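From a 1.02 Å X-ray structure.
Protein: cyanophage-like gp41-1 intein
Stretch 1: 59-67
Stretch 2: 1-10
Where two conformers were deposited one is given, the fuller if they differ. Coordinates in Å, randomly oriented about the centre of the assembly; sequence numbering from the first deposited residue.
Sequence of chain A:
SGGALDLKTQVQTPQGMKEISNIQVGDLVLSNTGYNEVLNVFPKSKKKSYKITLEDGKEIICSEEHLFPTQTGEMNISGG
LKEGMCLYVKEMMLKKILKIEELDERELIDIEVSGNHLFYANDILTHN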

# COMPACT_ATOMS: atom_id res chain seq x y z
N GLU A 59 -5.68 -8.48 -2.01
CA GLU A 59 -5.00 -7.94 -3.20
C GLU A 59 -4.70 -6.47 -3.01
O GLU A 59 -5.47 -5.74 -2.34
CB GLU A 59 -5.91 -8.04 -4.44
CG GLU A 59 -6.21 -9.38 -4.97
CD GLU A 59 -7.32 -9.31 -6.04
OE1 GLU A 59 -7.55 -8.21 -6.67
OE2 GLU A 59 -7.84 -10.34 -6.32
N ILE A 60 -3.67 -6.02 -3.68
CA ILE A 60 -3.36 -4.59 -3.77
C ILE A 60 -2.75 -4.33 -5.13
O ILE A 60 -2.00 -5.18 -5.64
CB ILE A 60 -2.48 -4.12 -2.60
CG1 ILE A 60 -2.27 -2.66 -2.59
CG2 ILE A 60 -1.17 -4.84 -2.60
CD1 ILE A 60 -1.73 -2.14 -1.24
N ILE A 61 -3.02 -3.18 -5.69
CA ILE A 61 -2.47 -2.76 -7.00
C ILE A 61 -1.59 -1.55 -6.75
O ILE A 61 -2.03 -0.54 -6.17
CB ILE A 61 -3.60 -2.50 -8.00
CG1 ILE A 61 -4.28 -3.83 -8.37
CG2 ILE A 61 -3.06 -1.81 -9.25
CD1 ILE A 61 -5.50 -3.65 -9.22
N CYS A 62 -0.37 -1.63 -7.27
CA CYS A 62 0.63 -0.59 -7.00
C CYS A 62 1.60 -0.49 -8.16
O CYS A 62 1.63 -1.32 -9.06
CB CYS A 62 1.37 -0.89 -5.70
SG CYS A 62 2.34 -2.42 -5.74
N SER A 63 2.46 0.51 -8.09
CA SER A 63 3.54 0.67 -9.07
C SER A 63 4.76 -0.14 -8.67
O SER A 63 4.86 -0.68 -7.56
CB SER A 63 3.89 2.12 -9.24
OG SER A 63 4.46 2.63 -8.05
N GLU A 64 5.72 -0.21 -9.58
CA GLU A 64 6.88 -1.09 -9.37
C GLU A 64 7.78 -0.61 -8.23
O GLU A 64 8.50 -1.43 -7.67
CB GLU A 64 7.73 -1.30 -10.62
CG GLU A 64 8.50 -0.08 -11.05
CD GLU A 64 9.43 -0.32 -12.21
OE1 GLU A 64 9.90 -1.47 -12.33
OE2 GLU A 64 9.70 0.64 -12.96
N GLU A 65 7.76 0.68 -7.92
CA GLU A 65 8.66 1.17 -6.88
C GLU A 65 7.96 1.29 -5.53
O GLU A 65 8.63 1.65 -4.55
CB GLU A 65 9.39 2.39 -7.27
CG GLU A 65 8.64 3.59 -7.15
CD GLU A 65 7.83 3.98 -8.35
OE1 GLU A 65 8.06 5.08 -8.88
OE2 GLU A 65 6.96 3.16 -8.75
N HIS A 66 6.68 0.99 -5.44
CA HIS A 66 5.96 1.15 -4.18
C HIS A 66 6.45 0.13 -3.15
O HIS A 66 6.50 -1.08 -3.43
CB HIS A 66 4.47 1.00 -4.43
CG HIS A 66 3.70 1.28 -3.20
ND1 HIS A 66 3.38 2.55 -2.77
CD2 HIS A 66 3.33 0.47 -2.19
CE1 HIS A 66 2.89 2.49 -1.56
NE2 HIS A 66 2.82 1.25 -1.20
N LEU A 67 6.78 0.59 -1.96
CA LEU A 67 7.39 -0.24 -0.91
C LEU A 67 6.36 -0.89 0.01
O LEU A 67 5.32 -0.32 0.35
CB LEU A 67 8.33 0.63 -0.07
CG LEU A 67 9.53 1.19 -0.78
CD1 LEU A 67 10.13 2.33 0.05
CD2 LEU A 67 10.58 0.12 -1.05
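Stretch 2 (1-10) SGGALDLKTQ

The N-terminal segment 1-10 lies antiparallel to the strand through Ile60 to Cys62 and runs on beside the turn from Ser63 to His66, held by a single beta bridge, a leucine-histidine contact and a few waters. Its chain is extended from Ala4 to Asp6, and a type I turn from Asp6 to Thr9 follows. The bridge pairs Leu5 with Cys62, CA to CA 4.3 Å. Two backbone hydrogen bonds flank it: Asp6 N to Ile61 O, 2.9 Å, and Ser63 N to Ala4 O, 3.0 Å. Ala4 N also makes a weak bond to Ser63 OG, 3.0 Å.

Earlier in the segment, Gly3 has a positive phi of 73° and packs its CA 3.0 Å from Ser63 OG. A CB there would clash with Ser63 OG, His66 N and Glu65 OE2. Gly3 CA lies 4.5 Å from His66 CA.

Leu5 is m,t. Leu5 CD2 sits over one face of the His66 ring, 3.7 Å from the ring centroid. Leu5 CD2 also lies 3.7 Å from Cys62 CB and 3.9 Å from Ile60 CD1, so one methyl touches the ring and two apolar side chains. Asp6 CB packs 3.8 Å from Ile61 CB.

Waters bridge both ends: one joins Gly2 O to Leu67 N, another Thr9 OG1 to Ile61 N.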

# COMPACT_ATOMS: atom_id res chain seq x y z
N SER A 1 7.38 9.23 -0.63
CA SER A 1 8.02 8.15 -1.38
C SER A 1 7.51 8.17 -2.81
O SER A 1 6.40 8.67 -3.04
CB SER A 1 7.74 6.81 -0.75
OG SER A 1 7.99 6.78 0.62
N GLY A 2 8.37 7.59 -3.62
CA GLY A 2 8.07 7.23 -4.99
C GLY A 2 7.11 6.08 -5.09
O GLY A 2 6.85 5.32 -4.13
N GLY A 3 6.57 5.93 -6.28
CA GLY A 3 5.52 4.97 -6.59
C GLY A 3 4.18 5.39 -6.03
O GLY A 3 4.04 6.50 -5.57
N ALA A 4 3.21 4.49 -6.08
CA ALA A 4 1.81 4.88 -5.96
C ALA A 4 0.92 3.65 -5.93
O ALA A 4 1.34 2.52 -6.24
CB ALA A 4 1.46 5.83 -7.09
N LEU A 5 -0.33 3.89 -5.57
CA LEU A 5 -1.35 2.87 -5.31
C LEU A 5 -2.58 3.12 -6.19
O LEU A 5 -2.94 4.25 -6.52
CB LEU A 5 -1.77 2.90 -3.86
CG LEU A 5 -0.71 2.45 -2.87
CD1 LEU A 5 -1.13 2.66 -1.44
CD2 LEU A 5 -0.31 1.05 -3.07
N ASP A 6 -3.32 2.05 -6.48
CA ASP A 6 -4.58 2.20 -7.22
C ASP A 6 -5.52 3.14 -6.50
O ASP A 6 -5.63 3.12 -5.26
CB ASP A 6 -5.22 0.83 -7.40
CG ASP A 6 -6.40 0.89 -8.33
OD1 ASP A 6 -6.15 1.05 -9.53
OD2 ASP A 6 -7.55 0.84 -7.83
N LEU A 7 -6.29 3.90 -7.27
CA LEU A 7 -7.25 4.88 -6.70
C LEU A 7 -8.28 4.24 -5.78
O LEU A 7 -8.74 4.94 -4.86
CB LEU A 7 -8.03 5.57 -7.81
CG LEU A 7 -7.49 6.91 -8.28
CD1 LEU A 7 -6.20 6.71 -9.01
CD2 LEU A 7 -8.51 7.61 -9.16
N LYS A 8 -8.66 3.00 -6.00
CA LYS A 8 -9.74 2.36 -5.25
C LYS A 8 -9.21 1.60 -4.04
O LYS A 8 -10.00 0.99 -3.31
CB LYS A 8 -10.54 1.45 -6.15
CG LYS A 8 -11.22 2.24 -7.28
CD LYS A 8 -12.34 1.64 -8.01
CE LYS A 8 -13.47 1.03 -7.19
NZ LYS A 8 -14.52 1.94 -6.67
N THR A 9 -7.91 1.64 -3.79
CA THR A 9 -7.35 1.03 -2.58
C THR A 9 -8.04 1.62 -1.36
O THR A 9 -8.15 2.85 -1.26
CB THR A 9 -5.85 1.36 -2.50
OG1 THR A 9 -5.17 0.94 -3.70
CG2 THR A 9 -5.20 0.69 -1.32
N GLN A 10 -8.46 0.80 -0.42
CA GLN A 10 -9.12 1.28 0.79
C GLN A 10 -8.14 1.40 1.95
O GLN A 10 -7.30 0.54 2.18
CB GLN A 10 -10.30 0.42 1.18
CG GLN A 10 -11.48 0.60 0.24
CD GLN A 10 -12.61 -0.31 0.64
OE1 GLN A 10 -12.48 -1.54 0.57
NE2 GLN A 10 -13.70 0.26 1.11
O HOH W 1 6.41 3.49 -1.44
O HOH W 2 9.87 4.18 -4.01
O HOH W 3 7.60 7.49 -8.38
O HOH W 4 -5.28 -1.74 -4.58